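Local coordinates for protein sensor histidine kinase (Clostridium perfringens, PDB 4ONX) that probably senses an extracellular signal through a single Cache domain and relays it to the kinase part of a two-component system, at residues R36-E41 with I76-I81; F51-L56 with V137-K142; I82-M87 with G145-G150. One frame throughout, in Å; residues are numbered along the deposited sequence.

Interaction 1 of 3, residues R36-E41 with I76-I81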
ATOM      1  N   ARG E  36      25.033  14.294 -17.325  1.00 91.83           N
ATOM      2  CA  ARG E  36      24.797  13.657 -18.611  1.00 96.02           C
ATOM      3  C   ARG E  36      24.920  12.139 -18.466  1.00 94.73           C
ATOM      4  O   ARG E  36      24.076  11.394 -18.969  1.00 97.18           O
ATOM      5  CB  ARG E  36      25.769  14.186 -19.688  1.00100.71           C
ATOM      6  CG  ARG E  36      25.687  15.704 -19.900  1.00105.10           C
ATOM      7  CD  ARG E  36      26.498  16.328 -21.067  1.00107.26           C
ATOM      8  NE  ARG E  36      25.830  17.572 -21.432  1.00111.41           N
ATOM      9  CZ  ARG E  36      25.053  17.760 -22.495  1.00112.11           C
ATOM     10  NH1 ARG E  36      24.488  18.946 -22.667  1.00110.76           N
ATOM     11  NH2 ARG E  36      24.860  16.800 -23.392  1.00111.60           N
ATOM     12  N   ASN E  37      25.948  11.692 -17.745  1.00 94.83           N
ATOM     13  CA  ASN E  37      26.184  10.248 -17.575  1.00 96.93           C
ATOM     14  C   ASN E  37      25.047   9.620 -16.758  1.00 96.05           C
ATOM     15  O   ASN E  37      24.439   8.647 -17.196  1.00 99.92           O
ATOM     16  CB  ASN E  37      27.582   9.922 -16.998  1.00 99.59           C
ATOM     17  CG  ASN E  37      28.350   8.859 -17.807  1.00102.44           C
ATOM     18  OD1 ASN E  37      28.011   8.526 -18.946  1.00100.71           O
ATOM     19  ND2 ASN E  37      29.439   8.372 -17.227  1.00104.83           N
ATOM     20  N   THR E  38      24.718  10.201 -15.605  1.00 93.58           N
ATOM     21  CA  THR E  38      23.625   9.678 -14.790  1.00 93.14           C
ATOM     22  C   THR E  38      22.346   9.478 -15.588  1.00 92.94           C
ATOM     23  O   THR E  38      21.670   8.452 -15.463  1.00 96.11           O
ATOM     24  CB  THR E  38      23.285  10.637 -13.644  1.00 94.35           C
ATOM     25  OG1 THR E  38      24.439  10.831 -12.833  1.00 94.05           O
ATOM     26  CG2 THR E  38      22.157  10.092 -12.775  1.00 96.83           C
ATOM     27  N   LEU E  39      21.990  10.468 -16.392  1.00 90.20           N
ATOM     28  CA  LEU E  39      20.780  10.364 -17.175  1.00 91.37           C
ATOM     29  C   LEU E  39      20.848   9.187 -18.144  1.00 91.54           C
ATOM     30  O   LEU E  39      19.886   8.424 -18.274  1.00 95.19           O
ATOM     31  CB  LEU E  39      20.528  11.654 -17.959  1.00 93.19           C
ATOM     32  CG  LEU E  39      20.345  12.966 -17.189  1.00 96.50           C
ATOM     33  CD1 LEU E  39      20.070  14.094 -18.171  1.00 97.28           C
ATOM     34  CD2 LEU E  39      19.215  12.885 -16.174  1.00 97.70           C
ATOM     35  N   LYS E  40      21.983   9.039 -18.813  1.00 88.16           N
ATOM     36  CA  LYS E  40      22.142   7.987 -19.821  1.00 90.90           C
ATOM     37  C   LYS E  40      22.131   6.599 -19.181  1.00 93.23           C
ATOM     38  O   LYS E  40      21.405   5.716 -19.635  1.00 92.91           O
ATOM     39  CB  LYS E  40      23.426   8.252 -20.644  1.00 94.02           C
ATOM     40  CG  LYS E  40      23.665   7.477 -22.011  1.00 97.06           C
ATOM     41  CD  LYS E  40      24.440   6.141 -22.030  1.00100.13           C
ATOM     42  CE  LYS E  40      24.704   5.700 -23.481  1.00102.86           C
ATOM     43  NZ  LYS E  40      25.403   4.382 -23.598  1.00108.56           N
ATOM     44  N   GLU E  41      22.891   6.415 -18.104  1.00 96.21           N
ATOM     45  CA  GLU E  41      22.958   5.095 -17.450  1.00100.22           C
ATOM     46  C   GLU E  41      21.573   4.719 -16.902  1.00 99.98           C
ATOM     47  O   GLU E  41      21.086   3.600 -17.095  1.00103.45           O
ATOM     48  CB  GLU E  41      24.072   5.033 -16.381  1.00104.64           C
ATOM     49  CG  GLU E  41      23.804   5.827 -15.120  1.00108.65           C
ATOM     50  CD  GLU E  41      24.940   5.710 -14.108  1.00113.09           C
ATOM     51  OE1 GLU E  41      25.613   4.654 -14.080  1.00118.65           O
ATOM     52  OE2 GLU E  41      25.145   6.663 -13.318  1.00114.84           O
ATOM     53  N   ILE E  76      17.641   9.044  -6.925  1.00 94.58           N
ATOM     54  CA  ILE E  76      18.662   9.699  -7.743  1.00 95.86           C
ATOM     55  C   ILE E  76      18.394  11.184  -7.735  1.00 89.70           C
ATOM     56  O   ILE E  76      17.389  11.643  -8.259  1.00 91.07           O
ATOM     57  CB  ILE E  76      18.682   9.159  -9.185  1.00 96.04           C
ATOM     58  CG1 ILE E  76      18.731   7.630  -9.165  1.00101.99           C
ATOM     59  CG2 ILE E  76      19.877   9.719  -9.944  1.00 97.66           C
ATOM     60  CD1 ILE E  76      18.587   6.983 -10.525  1.00103.34           C
ATOM     61  N   ASN E  77      19.325  11.925  -7.152  1.00 92.24           N
ATOM     62  CA  ASN E  77      19.200  13.361  -7.014  1.00 98.32           C
ATOM     63  C   ASN E  77      19.070  14.100  -8.341  1.00 98.81           C
ATOM     64  O   ASN E  77      18.228  14.981  -8.480  1.00106.64           O
ATOM     65  CB  ASN E  77      20.403  13.908  -6.235  1.00106.59           C
ATOM     66  CG  ASN E  77      20.226  15.357  -5.826  1.00116.32           C
ATOM     67  OD1 ASN E  77      19.107  15.807  -5.572  1.00126.53           O
ATOM     68  ND2 ASN E  77      21.336  16.090  -5.722  1.00115.97           N
ATOM     69  N   ASP E  78      19.887  13.735  -9.321  1.00103.37           N
ATOM     70  CA  ASP E  78      19.865  14.419 -10.621  1.00106.96           C
ATOM     71  C   ASP E  78      18.721  14.039 -11.554  1.00102.49           C
ATOM     72  O   ASP E  78      18.665  14.539 -12.675  1.00111.84           O
ATOM     73  CB  ASP E  78      21.203  14.231 -11.344  1.00106.36           C
ATOM     74  CG  ASP E  78      22.329  15.016 -10.698  1.00110.84           C
ATOM     75  OD1 ASP E  78      22.047  16.038 -10.042  1.00111.87           O
ATOM     76  OD2 ASP E  78      23.503  14.627 -10.871  1.00130.86           O
ATOM     77  N   VAL E  79      17.822  13.166 -11.120  1.00 89.41           N
ATOM     78  CA  VAL E  79      16.707  12.782 -11.962  1.00 90.39           C
ATOM     79  C   VAL E  79      15.430  13.406 -11.443  1.00 95.15           C
ATOM     80  O   VAL E  79      14.875  12.952 -10.452  1.00102.25           O
ATOM     81  CB  VAL E  79      16.524  11.267 -12.007  1.00 87.27           C
ATOM     82  CG1 VAL E  79      15.298  10.910 -12.825  1.00 86.46           C
ATOM     83  CG2 VAL E  79      17.756  10.615 -12.602  1.00 91.93           C
ATOM     84  N   ASP E  80      14.958  14.433 -12.136  1.00 98.22           N
ATOM     85  CA  ASP E  80      13.742  15.132 -11.754  1.00 95.47           C
ATOM     86  C   ASP E  80      12.528  14.658 -12.540  1.00 97.38           C
ATOM     87  O   ASP E  80      11.397  14.925 -12.148  1.00102.75           O
ATOM     88  CB  ASP E  80      13.903  16.626 -12.008  1.00100.70           C
ATOM     89  CG  ASP E  80      15.072  17.234 -11.251  1.00100.08           C
ATOM     90  OD1 ASP E  80      15.426  16.709 -10.173  1.00 98.04           O
ATOM     91  OD2 ASP E  80      15.604  18.265 -11.725  1.00104.09           O
ATOM     92  N   ILE E  81      12.757  13.974 -13.657  1.00 98.48           N
ATOM     93  CA  ILE E  81      11.669  13.511 -14.506  1.00 99.85           C
ATOM     94  C   ILE E  81      12.025  12.217 -15.197  1.00 95.21           C
ATOM     95  O   ILE E  81      13.145  12.036 -15.671  1.00 95.64           O
ATOM     96  CB  ILE E  81      11.391  14.539 -15.648  1.00111.24           C
ATOM     97  CG1 ILE E  81      11.205  15.958 -15.086  1.00117.81           C
ATOM     98  CG2 ILE E  81      10.225  14.117 -16.554  1.00114.00           C
ATOM     99  CD1 ILE E  81      10.945  17.031 -16.122  1.00128.21           C
TER
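T38 and I76 make the closest apolar touch between helix 36-41 and the loop 76-81: the methyl CG2 of T38 lies 3.7 Å from CG2 of I76, the two side chains passing one another in opposed senses, methyl beside methyl. The threonine methyl is placed there by its torsion, CG2 standing trans to the backbone N while OG1 (chi1 -59°) turns back beside it. One helix position further on, L39 runs alongside the loop, and the methyl CD2 at its tip makes the approach; CD2 is 4.5 Å from CG2 of V79, a loose apolar contact, and 3.9 Å from the backbone O of D78. V79 CG2 also faces T38, 4.4 Å from its CG2. All of this is van der Waals packing, and it buries a modest 166 Å² in total.

The polar groups at the contact find their partners elsewhere. T38 OG1 is hydrogen-bonded to the carbonyl O of D34, one turn earlier in the same helix, and stays 4.4 Å from OD2 of D78. The carboxylate of D78 is drawn instead to K151 of strand 142-153, with which OD1 forms a salt bridge.

The backbone of the loop is folded by a type I beta turn from I76 to V79, closed by V79 N to I76 O at 3.3 Å. This turn follows helix 63-75 and leads into strand 81-86, where a classic beta bulge sets the two residues D80 and I81 opposite the single G150. The contact thus packs helix 33-47 against a helix-to-strand connection of the single Cache fold, where an N-terminal helix lies along an antiparallel sheet.

Interaction 2 of 3, residues F51-L56 with V137-K142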
ATOM      1  N   PHE E  51      11.018  -7.127 -18.269  1.00 91.18           N
ATOM      2  CA  PHE E  51       9.609  -6.816 -18.052  1.00 85.16           C
ATOM      3  C   PHE E  51       9.194  -5.421 -18.534  1.00 85.00           C
ATOM      4  O   PHE E  51       8.022  -5.198 -18.797  1.00 83.21           O
ATOM      5  CB  PHE E  51       9.170  -7.063 -16.597  1.00 83.44           C
ATOM      6  CG  PHE E  51       9.808  -6.157 -15.577  1.00 81.34           C
ATOM      7  CD1 PHE E  51       9.386  -4.846 -15.427  1.00 80.35           C
ATOM      8  CD2 PHE E  51      10.763  -6.644 -14.700  1.00 85.85           C
ATOM      9  CE1 PHE E  51       9.955  -4.019 -14.467  1.00 79.43           C
ATOM     10  CE2 PHE E  51      11.329  -5.826 -13.730  1.00 83.41           C
ATOM     11  CZ  PHE E  51      10.930  -4.509 -13.617  1.00 78.36           C
ATOM     12  N   ILE E  52      10.138  -4.490 -18.633  1.00 86.14           N
ATOM     13  CA  ILE E  52       9.830  -3.156 -19.133  1.00 89.67           C
ATOM     14  C   ILE E  52       9.556  -3.271 -20.617  1.00 94.40           C
ATOM     15  O   ILE E  52       8.663  -2.622 -21.151  1.00 89.06           O
ATOM     16  CB  ILE E  52      10.991  -2.165 -18.918  1.00 97.41           C
ATOM     17  CG1 ILE E  52      11.197  -1.875 -17.427  1.00 99.06           C
ATOM     18  CG2 ILE E  52      10.707  -0.844 -19.607  1.00101.02           C
ATOM     19  CD1 ILE E  52      10.086  -1.076 -16.778  1.00 92.68           C
ATOM     20  N   GLN E  53      10.330  -4.121 -21.275  1.00 99.04           N
ATOM     21  CA  GLN E  53      10.189  -4.336 -22.706  1.00105.80           C
ATOM     22  C   GLN E  53       8.864  -5.014 -23.020  1.00107.79           C
ATOM     23  O   GLN E  53       8.112  -4.545 -23.872  1.00111.04           O
ATOM     24  CB  GLN E  53      11.367  -5.163 -23.216  1.00111.27           C
ATOM     25  CG  GLN E  53      12.693  -4.445 -23.020  1.00115.58           C
ATOM     26  CD  GLN E  53      13.897  -5.321 -23.254  1.00122.28           C
ATOM     27  OE1 GLN E  53      13.775  -6.526 -23.448  1.00124.57           O
ATOM     28  NE2 GLN E  53      15.075  -4.717 -23.222  1.00129.41           N
ATOM     29  N   GLU E  54       8.576  -6.107 -22.319  1.00107.06           N
ATOM     30  CA  GLU E  54       7.330  -6.842 -22.528  1.00105.81           C
ATOM     31  C   GLU E  54       6.126  -5.954 -22.283  1.00102.54           C
ATOM     32  O   GLU E  54       5.161  -5.982 -23.039  1.00102.69           O
ATOM     33  CB  GLU E  54       7.252  -8.058 -21.608  1.00105.46           C
ATOM     34  CG  GLU E  54       8.280  -9.136 -21.907  1.00115.52           C
ATOM     35  CD  GLU E  54       8.204 -10.316 -20.948  1.00123.91           C
ATOM     36  OE1 GLU E  54       9.271 -10.852 -20.589  1.00141.79           O
ATOM     37  OE2 GLU E  54       7.086 -10.702 -20.536  1.00118.52           O
ATOM     38  N   ASP E  55       6.195  -5.153 -21.230  1.00101.81           N
ATOM     39  CA  ASP E  55       5.088  -4.279 -20.880  1.00102.99           C
ATOM     40  C   ASP E  55       4.747  -3.304 -21.995  1.00109.72           C
ATOM     41  O   ASP E  55       3.580  -3.132 -22.326  1.00109.96           O
ATOM     42  CB  ASP E  55       5.381  -3.538 -19.577  1.00103.16           C
ATOM     43  CG  ASP E  55       4.280  -2.579 -19.199  1.00109.65           C
ATOM     44  OD1 ASP E  55       4.156  -1.526 -19.851  1.00109.94           O
ATOM     45  OD2 ASP E  55       3.562  -2.861 -18.222  1.00120.61           O
ATOM     46  N   LEU E  56       5.758  -2.672 -22.582  1.00113.87           N
ATOM     47  CA  LEU E  56       5.511  -1.731 -23.663  1.00120.15           C
ATOM     48  C   LEU E  56       4.950  -2.435 -24.880  1.00128.59           C
ATOM     49  O   LEU E  56       4.108  -1.885 -25.590  1.00142.81           O
ATOM     50  CB  LEU E  56       6.778  -0.970 -24.028  1.00125.12           C
ATOM     51  CG  LEU E  56       7.257  -0.005 -22.945  1.00124.84           C
ATOM     52  CD1 LEU E  56       8.576   0.631 -23.354  1.00127.69           C
ATOM     53  CD2 LEU E  56       6.201   1.058 -22.675  1.00132.73           C
ATOM     54  N   VAL E 137      13.398   1.820 -26.739  1.00111.81           N
ATOM     55  CA  VAL E 137      13.234   0.539 -26.069  1.00112.33           C
ATOM     56  C   VAL E 137      12.900  -0.506 -27.112  1.00116.39           C
ATOM     57  O   VAL E 137      11.993  -0.310 -27.921  1.00116.46           O
ATOM     58  CB  VAL E 137      12.107   0.564 -25.034  1.00109.86           C
ATOM     59  CG1 VAL E 137      11.990  -0.799 -24.365  1.00112.23           C
ATOM     60  CG2 VAL E 137      12.362   1.639 -23.992  1.00109.70           C
HETATM   61  N   MSE E 138      13.609  -1.631 -27.052  1.00124.31           N
HETATM   62  CA  MSE E 138      13.448  -2.707 -28.021  1.00132.11           C
HETATM   63  C   MSE E 138      13.025  -4.011 -27.414  1.00136.05           C
HETATM   64  O   MSE E 138      13.431  -4.358 -26.306  1.00137.01           O
HETATM   65  CB  MSE E 138      14.803  -2.966 -28.667  1.00136.13           C
HETATM   66  CG  MSE E 138      15.584  -1.684 -28.932  1.00139.73           C
HETATM   67 SE   MSE E 138      14.861  -0.806 -30.529  0.69143.75          SE
HETATM   68  CE  MSE E 138      16.478   0.186 -31.078  1.00150.81           C
ATOM     69  N   TYR E 139      12.219  -4.761 -28.153  1.00139.03           N
ATOM     70  CA  TYR E 139      11.769  -6.069 -27.704  1.00147.25           C
ATOM     71  C   TYR E 139      11.753  -7.015 -28.887  1.00155.30           C
ATOM     72  O   TYR E 139      11.186  -6.694 -29.930  1.00163.70           O
ATOM     73  CB  TYR E 139      10.381  -5.984 -27.080  1.00149.12           C
ATOM     74  CG  TYR E 139       9.892  -7.299 -26.526  1.00155.25           C
ATOM     75  CD1 TYR E 139      10.495  -7.868 -25.408  1.00155.96           C
ATOM     76  CD2 TYR E 139       8.807  -7.958 -27.092  1.00155.70           C
ATOM     77  CE1 TYR E 139      10.049  -9.070 -24.889  1.00161.15           C
ATOM     78  CE2 TYR E 139       8.348  -9.156 -26.576  1.00163.17           C
ATOM     79  CZ  TYR E 139       8.974  -9.710 -25.475  1.00164.28           C
ATOM     80  OH  TYR E 139       8.520 -10.901 -24.958  1.00164.06           O
ATOM     81  N   ASN E 140      12.413  -8.160 -28.744  1.00156.25           N
ATOM     82  CA  ASN E 140      12.457  -9.136 -29.838  1.00160.85           C
ATOM     83  C   ASN E 140      12.907  -8.448 -31.145  1.00165.69           C
ATOM     84  O   ASN E 140      12.364  -8.731 -32.212  1.00166.83           O
ATOM     85  CB  ASN E 140      11.046  -9.835 -30.094  1.00159.64           C
ATOM     86  CG  ASN E 140      11.172 -11.149 -30.866  1.00158.74           C
ATOM     87  OD1 ASN E 140      12.273 -11.575 -31.195  1.00156.59           O
ATOM     88  ND2 ASN E 140      10.040 -11.804 -31.139  1.00154.46           N
ATOM     89  N   GLY E 141      13.866  -7.523 -31.064  1.00161.65           N
ATOM     90  CA  GLY E 141      14.372  -6.832 -32.259  1.00160.58           C
ATOM     91  C   GLY E 141      13.609  -5.609 -32.755  1.00154.73           C
ATOM     92  O   GLY E 141      14.146  -4.832 -33.543  1.00156.92           O
ATOM     93  N   LYS E 142      12.362  -5.429 -32.332  1.00149.88           N
ATOM     94  CA  LYS E 142      11.585  -4.260 -32.770  1.00149.01           C
ATOM     95  C   LYS E 142      11.450  -3.216 -31.676  1.00144.20           C
ATOM     96  O   LYS E 142      11.378  -3.551 -30.499  1.00150.56           O
ATOM     97  CB  LYS E 142      10.196  -4.662 -33.267  1.00152.87           C
ATOM     98  CG  LYS E 142      10.173  -5.338 -34.625  1.00155.88           C
ATOM     99  CD  LYS E 142       8.750  -5.292 -35.189  1.00152.47           C
ATOM    100  CE  LYS E 142       8.255  -3.894 -35.552  1.00152.60           C
ATOM    101  NZ  LYS E 142       6.868  -3.868 -36.108  1.00153.64           N
TER
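The ring of Y139 lies against the backbone and side-chain stems of helix 51-56. Over one face, offset toward the rim, sits CA of E54, 4.2 Å above the ring plane; CB of Q53 approaches obliquely and reaches CD1 of Y139 at 3.6 Å. Farther out, CG of E54 is 3.5 Å from CE1 of Y139. The CB of the tyrosine points toward the helix, and with CG trans to the backbone N (chi1 -177°) the ring is laid alongside the stem of E54.

The second flat group, the amide of Q53, is inclined 62° to the same ring. Its CD stands 3.2 Å from the backbone O of M138, a contact without a hydrogen bond; NE2 is bonded instead to the carbonyl O of S47, which anchors the amide to the preceding helix.

Deeper in, the contact turns apolar. L56 and V137 meet at about a right angle, with CD1 of L56 3.8 Å from CG1 of V137, and the same valine methyl touches CG of Q53 at 3.9 Å. L56 also packs on V144 of strand 142-153 and V84 of strand 81-86.

The axes of helix 51-56 and strand 137-139 pass 7.7 Å apart at 83°. Just beyond, a type I' turn from Y139 to K142 joins strands 129-139 and 142-153: a short helix laid across the end of a beta hairpin on the sheet of the single Cache domain.

Interaction 3 of 3, residues I82-M87 with G145-G150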
ATOM      1  N   ILE E  82      11.050  11.330 -15.267  1.00 97.09           N
ATOM      2  CA  ILE E  82      11.197  10.085 -15.973  1.00 99.71           C
ATOM      3  C   ILE E  82       9.911   9.810 -16.703  1.00 98.70           C
ATOM      4  O   ILE E  82       8.830   9.841 -16.111  1.00 95.88           O
ATOM      5  CB  ILE E  82      11.405   8.877 -15.074  1.00101.81           C
ATOM      6  CG1 ILE E  82      12.732   8.947 -14.348  1.00112.36           C
ATOM      7  CG2 ILE E  82      11.321   7.607 -15.909  1.00100.65           C
ATOM      8  CD1 ILE E  82      13.010   7.687 -13.566  1.00116.13           C
ATOM      9  N   VAL E  83      10.041   9.480 -17.974  1.00 98.00           N
ATOM     10  CA  VAL E  83       8.897   9.166 -18.780  1.00100.06           C
ATOM     11  C   VAL E  83       9.146   7.906 -19.553  1.00 99.95           C
ATOM     12  O   VAL E  83      10.222   7.709 -20.101  1.00105.63           O
ATOM     13  CB  VAL E  83       8.605  10.291 -19.762  1.00106.86           C
ATOM     14  CG1 VAL E  83       7.557   9.852 -20.769  1.00110.56           C
ATOM     15  CG2 VAL E  83       8.165  11.528 -19.004  1.00109.80           C
ATOM     16  N   VAL E  84       8.145   7.047 -19.570  1.00 97.90           N
ATOM     17  CA  VAL E  84       8.212   5.813 -20.300  1.00 99.34           C
ATOM     18  C   VAL E  84       7.027   5.841 -21.231  1.00103.17           C
ATOM     19  O   VAL E  84       5.874   5.933 -20.799  1.00 98.90           O
ATOM     20  CB  VAL E  84       8.120   4.598 -19.379  1.00100.66           C
ATOM     21  CG1 VAL E  84       8.127   3.320 -20.206  1.00104.61           C
ATOM     22  CG2 VAL E  84       9.269   4.616 -18.383  1.00 99.75           C
ATOM     23  N   ALA E  85       7.314   5.767 -22.518  1.00112.88           N
ATOM     24  CA  ALA E  85       6.278   5.828 -23.518  1.00115.13           C
ATOM     25  C   ALA E  85       6.348   4.658 -24.464  1.00119.39           C
ATOM     26  O   ALA E  85       7.424   4.137 -24.753  1.00117.19           O
ATOM     27  CB  ALA E  85       6.411   7.119 -24.303  1.00114.85           C
ATOM     28  N   ASP E  86       5.180   4.237 -24.929  1.00129.77           N
ATOM     29  CA  ASP E  86       5.100   3.192 -25.929  1.00133.59           C
ATOM     30  C   ASP E  86       4.897   3.951 -27.244  1.00130.77           C
ATOM     31  O   ASP E  86       4.958   5.183 -27.258  1.00125.58           O
ATOM     32  CB  ASP E  86       3.999   2.183 -25.615  1.00137.30           C
ATOM     33  CG  ASP E  86       2.627   2.791 -25.618  1.00143.23           C
ATOM     34  OD1 ASP E  86       2.479   3.980 -25.987  1.00138.66           O
ATOM     35  OD2 ASP E  86       1.695   2.053 -25.242  1.00157.98           O
HETATM   36  N   MSE E  87       4.657   3.249 -28.340  1.00128.51           N
HETATM   37  CA  MSE E  87       4.521   3.936 -29.621  1.00129.81           C
HETATM   38  C   MSE E  87       3.298   4.818 -29.703  1.00134.05           C
HETATM   39  O   MSE E  87       3.233   5.683 -30.570  1.00140.18           O
HETATM   40  CB  MSE E  87       4.578   2.952 -30.781  1.00129.90           C
HETATM   41  CG  MSE E  87       5.854   2.098 -30.794  1.00126.80           C
HETATM   42 SE   MSE E  87       7.560   3.101 -30.833  0.74126.37          SE
HETATM   43  CE  MSE E  87       7.010   4.906 -31.336  1.00130.65           C
ATOM     44  N   GLY E 145       8.951   1.443 -27.929  1.00124.31           N
ATOM     45  CA  GLY E 145       8.742   2.707 -27.245  1.00117.03           C
ATOM     46  C   GLY E 145      10.045   3.409 -26.950  1.00112.82           C
ATOM     47  O   GLY E 145      11.047   3.209 -27.641  1.00113.54           O
ATOM     48  N   PHE E 146      10.029   4.257 -25.931  1.00109.36           N
ATOM     49  CA  PHE E 146      11.226   4.973 -25.541  1.00108.53           C
ATOM     50  C   PHE E 146      11.145   5.402 -24.089  1.00103.54           C
ATOM     51  O   PHE E 146      10.076   5.391 -23.482  1.00104.19           O
ATOM     52  CB  PHE E 146      11.446   6.211 -26.421  1.00112.77           C
ATOM     53  CG  PHE E 146      10.485   7.336 -26.147  1.00111.44           C
ATOM     54  CD1 PHE E 146      10.720   8.227 -25.102  1.00108.47           C
ATOM     55  CD2 PHE E 146       9.374   7.530 -26.949  1.00113.62           C
ATOM     56  CE1 PHE E 146       9.846   9.269 -24.851  1.00109.98           C
ATOM     57  CE2 PHE E 146       8.501   8.576 -26.705  1.00114.72           C
ATOM     58  CZ  PHE E 146       8.736   9.443 -25.652  1.00111.18           C
ATOM     59  N   ILE E 147      12.289   5.815 -23.553  1.00 97.86           N
ATOM     60  CA  ILE E 147      12.372   6.277 -22.186  1.00 91.15           C
ATOM     61  C   ILE E 147      13.064   7.608 -22.202  1.00 88.30           C
ATOM     62  O   ILE E 147      14.069   7.760 -22.853  1.00 90.72           O
ATOM     63  CB  ILE E 147      13.171   5.303 -21.312  1.00 89.81           C
ATOM     64  CG1 ILE E 147      12.536   3.922 -21.401  1.00 92.48           C
ATOM     65  CG2 ILE E 147      13.226   5.793 -19.876  1.00 87.83           C
ATOM     66  CD1 ILE E 147      13.085   2.920 -20.426  1.00 96.45           C
HETATM   67  N   MSE E 148      12.511   8.575 -21.495  1.00 90.31           N
HETATM   68  CA  MSE E 148      13.110   9.895 -21.423  1.00 91.23           C
HETATM   69  C   MSE E 148      13.436  10.112 -19.982  1.00 89.37           C
HETATM   70  O   MSE E 148      12.658   9.743 -19.098  1.00 92.69           O
HETATM   71  CB  MSE E 148      12.136  10.942 -21.944  1.00 97.24           C
HETATM   72  CG  MSE E 148      12.763  12.315 -22.081  1.00103.50           C
HETATM   73 SE   MSE E 148      12.686  13.259 -20.365  0.96118.22          SE
HETATM   74  CE  MSE E 148      10.798  13.771 -20.583  1.00125.67           C
ATOM     75  N   VAL E 149      14.604  10.677 -19.726  1.00 85.27           N
ATOM     76  CA  VAL E 149      15.035  10.961 -18.371  1.00 85.32           C
ATOM     77  C   VAL E 149      15.609  12.360 -18.381  1.00 85.36           C
ATOM     78  O   VAL E 149      16.403  12.681 -19.254  1.00 87.51           O
ATOM     79  CB  VAL E 149      16.105   9.962 -17.899  1.00 85.64           C
ATOM     80  CG1 VAL E 149      16.614  10.331 -16.520  1.00 86.73           C
ATOM     81  CG2 VAL E 149      15.542   8.556 -17.864  1.00 87.77           C
ATOM     82  N   GLY E 150      15.235  13.186 -17.409  1.00 85.94           N
ATOM     83  CA  GLY E 150      15.726  14.550 -17.397  1.00 86.77           C
ATOM     84  C   GLY E 150      15.919  15.208 -16.052  1.00 89.35           C
ATOM     85  O   GLY E 150      15.449  14.725 -15.013  1.00 86.17           O
TER
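V83 and M148 face each other as an antiparallel hydrogen-bonded pair, and each backbone both gives and takes. V83 N donates to M148 O at 2.9 Å, and M148 N returns a bond to V83 O at 2.8 Å. Two residues on, A85 and F146 repeat the exchange: A85 N to F146 O and F146 N to A85 O are each 2.9 Å.

Of the non-hydrogen-bonded pairs, V84 with I147 lies between these two and I82 with V149 beyond them. Here I82, V84 and I147 turn their polar backbone atoms to the outer strands, in backbone bonds of I82 with H94, V84 with K91 and Y92, and I147 with Q135. V83 O additionally receives a CA-H...O contact from CA of I147. The side-chain acceptor D86 OD1 takes the backbone N-H groups of R88 and G89 in the turn that follows.

On the face of V83, A85, F146 and M148, the methyl of A85 lies over the phenylalanine ring in a CH-pi contact, its CB 3.8 Å from the ring centroid. A chi1 of 72° swings the ring of F146 across to the neighbouring strand, against that methyl. The bent selenomethionine M148 brings CE to within 3.8 Å of CG2 of V83. This face packs on V105 and F104 of a second subunit, while I82, V84, I147 and V149 turn to helices 33-47 and 63-75.

Reciprocal backbone bonding therefore satisfies the buried polar atoms of the hydrogen-bonded pairs within the two central strands, so that both faces can be largely apolar, one toward helices and one toward another subunit.

Interaction 3 forms the middle of the sheet, and the other two border it from different directions. Interaction 1 lies 13 Å away, centre to centre, and joins it through the bulge: D80 N and I81 O are 2.9 and 3.0 Å from O and N of G150, while CD2 of L39 packs on CG1 of V149 at 3.7 Å. Interaction 2, centred 12 Å from interaction 3, meets it where V137 N lies 2.9 Å from G145 O. Interactions 1 and 2 do not touch; their nearest atoms are about 11 Å apart. The zinc ion, bound by E67 and H71, is about 12 Å from the side chain of I82 and 13 Å from that of I76.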